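Side-chain contact in glycosylation Associate Protein 1 (Streptococcus agalactiae serotype V, PDB 6OYC), which probably acts in the accessory Sec system, as part of the Gap123 complex associated with glycosylation and secretion of a surface glycoprotein: residues A[307-312]-A[489-494]. Numbering follows the deposited sequence.
Sequences LALGKS and RSLIYS
Leu491 divides its two methyls between neighbouring residues of the loop: CD1 lies against the side chain of Leu309, and CD2 rests on the backbone of Gly310. The CD1 methyl comes within 4.0 Å of CD2 of Leu309 and also faces the CB of that residue, the two leucines meeting at a slant rather than lying alongside each other. The closest approach is that of CD2 of Leu491 to CA of Gly310, at 3.7 Å. With its CG anti to the backbone N (chi1 -175°), Leu491 extends from the helix surface and brings both methyls to the loop. Gly310, with a positive phi of 75° that suits glycine, offers its CA directly to this CD2 methyl. One helical turn on, Ser494 also faces the loop, but its hydroxyl turns back to its own helix: OG donates to O of Ser490 at 3.1 Å, from 34° out of the carbonyl plane, while N of Ser494 reaches the same oxygen from the other face. Leu309 also touches Ile495, farther along the same helix, which extends the apolar patch. The contact joins the long helix 484-502 to the loop that runs from strand 297-299, in one parallel sheet, to strand 318-323, in another, consistent with the GT-B-like architecture of the family. Beside it, Ser490 OG bonds to Gly446 O, and Lys311 NZ forms a salt bridge with Glu422 OE2. No hydrogen bond or salt bridge links the two segments, so this small, partly solvent-open contact rests on van der Waals attraction among methyls and backbone.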
loop_
_atom_site.group_PDB
_atom_site.type_symbol
_atom_site.label_atom_id
_atom_site.label_comp_id
_atom_site.label_asym_id
_atom_site.label_seq_id
_atom_site.Cartn_x
_atom_site.Cartn_y
_atom_site.Cartn_z
ATOM N N LEU A 307 11.506 -8.203 -1.210
ATOM C CA LEU A 307 12.823 -7.589 -1.051
ATOM C C LEU A 307 13.926 -8.616 -1.313
ATOM O O LEU A 307 13.841 -9.766 -0.870
ATOM C CB LEU A 307 12.983 -7.017 0.364
ATOM C CG LEU A 307 12.441 -5.631 0.729
ATOM C CD1 LEU A 307 13.183 -4.504 -0.016
ATOM C CD2 LEU A 307 10.924 -5.553 0.496
ATOM N N ALA A 308 14.959 -8.201 -2.040
ATOM C CA ALA A 308 16.153 -9.026 -2.180
ATOM C C ALA A 308 17.009 -8.936 -0.922
ATOM O O ALA A 308 17.056 -7.901 -0.250
ATOM C CB ALA A 308 16.977 -8.599 -3.394
ATOM N N LEU A 309 17.679 -10.037 -0.596
ATOM C CA LEU A 309 18.530 -10.111 0.586
ATOM C C LEU A 309 19.994 -10.128 0.175
ATOM O O LEU A 309 20.402 -10.961 -0.643
ATOM C CB LEU A 309 18.220 -11.359 1.408
ATOM C CG LEU A 309 16.907 -11.391 2.180
ATOM C CD1 LEU A 309 15.979 -12.442 1.606
ATOM C CD2 LEU A 309 17.190 -11.682 3.643
ATOM N N GLY A 310 20.774 -9.202 0.732
ATOM C CA GLY A 310 22.225 -9.304 0.716
ATOM C C GLY A 310 22.923 -9.001 -0.587
ATOM O O GLY A 310 24.135 -9.223 -0.681
ATOM N N LYS A 311 22.220 -8.485 -1.597
ATOM C CA LYS A 311 22.882 -8.224 -2.868
ATOM C C LYS A 311 23.945 -7.136 -2.780
ATOM O O LYS A 311 24.767 -7.027 -3.699
ATOM C CB LYS A 311 21.856 -7.860 -3.943
ATOM C CG LYS A 311 21.194 -9.069 -4.582
ATOM C CD LYS A 311 20.989 -8.861 -6.080
ATOM C CE LYS A 311 19.720 -9.560 -6.544
ATOM N NZ LYS A 311 18.977 -8.785 -7.580
ATOM N N SER A 312 23.975 -6.339 -1.711
ATOM C CA SER A 312 25.025 -5.328 -1.598
ATOM C C SER A 312 26.412 -5.931 -1.407
ATOM O O SER A 312 27.396 -5.186 -1.423
ATOM C CB SER A 312 24.737 -4.362 -0.444
ATOM O OG SER A 312 25.030 -4.951 0.809
ATOM N N ARG A 489 26.331 -10.049 10.572
ATOM C CA ARG A 489 25.476 -10.420 11.693
ATOM C C ARG A 489 24.035 -10.009 11.426
ATOM O O ARG A 489 23.100 -10.715 11.824
ATOM C CB ARG A 489 25.992 -9.785 12.990
ATOM C CG ARG A 489 25.071 -10.010 14.190
ATOM C CD ARG A 489 25.821 -10.006 15.519
ATOM N NE ARG A 489 26.126 -8.646 15.940
ATOM C CZ ARG A 489 27.305 -8.054 15.765
ATOM N NH1 ARG A 489 28.306 -8.713 15.197
ATOM N NH2 ARG A 489 27.488 -6.805 16.173
ATOM N N SER A 490 23.849 -8.886 10.723
ATOM C CA SER A 490 22.518 -8.360 10.461
ATOM C C SER A 490 21.805 -9.178 9.387
ATOM O O SER A 490 20.628 -9.534 9.542
ATOM C CB SER A 490 22.614 -6.890 10.051
ATOM O OG SER A 490 21.344 -6.397 9.647
ATOM N N LEU A 491 22.505 -9.482 8.294
ATOM C CA LEU A 491 21.941 -10.356 7.267
ATOM C C LEU A 491 21.533 -11.702 7.852
ATOM O O LEU A 491 20.432 -12.202 7.589
ATOM C CB LEU A 491 22.949 -10.544 6.134
ATOM C CG LEU A 491 22.533 -11.332 4.886
ATOM C CD1 LEU A 491 21.054 -11.100 4.463
ATOM C CD2 LEU A 491 23.482 -10.966 3.770
ATOM N N ILE A 492 22.403 -12.292 8.671
ATOM C CA ILE A 492 22.116 -13.598 9.254
ATOM C C ILE A 492 20.938 -13.504 10.207
ATOM O O ILE A 492 20.113 -14.424 10.302
ATOM C CB ILE A 492 23.373 -14.142 9.959
ATOM C CG1 ILE A 492 24.383 -14.633 8.927
ATOM C CG2 ILE A 492 23.008 -15.220 10.974
ATOM C CD1 ILE A 492 25.821 -14.560 9.406
ATOM N N TYR A 493 20.852 -12.396 10.942
ATOM C CA TYR A 493 19.730 -12.205 11.848
ATOM C C TYR A 493 18.426 -12.145 11.071
ATOM O O TYR A 493 17.423 -12.738 11.477
ATOM C CB TYR A 493 19.951 -10.935 12.665
ATOM C CG TYR A 493 18.768 -10.418 13.455
ATOM C CD1 TYR A 493 17.710 -9.763 12.825
ATOM C CD2 TYR A 493 18.738 -10.526 14.842
ATOM C CE1 TYR A 493 16.638 -9.265 13.548
ATOM C CE2 TYR A 493 17.666 -10.023 15.580
ATOM C CZ TYR A 493 16.620 -9.393 14.925
ATOM O OH TYR A 493 15.547 -8.893 15.640
ATOM N N SER A 494 18.423 -11.432 9.947
ATOM C CA SER A 494 17.206 -11.329 9.156
ATOM C C SER A 494 16.822 -12.675 8.560
ATOM O O SER A 494 15.651 -13.071 8.614
ATOM C CB SER A 494 17.387 -10.272 8.069
ATOM O OG SER A 494 17.733 -9.031 8.667
#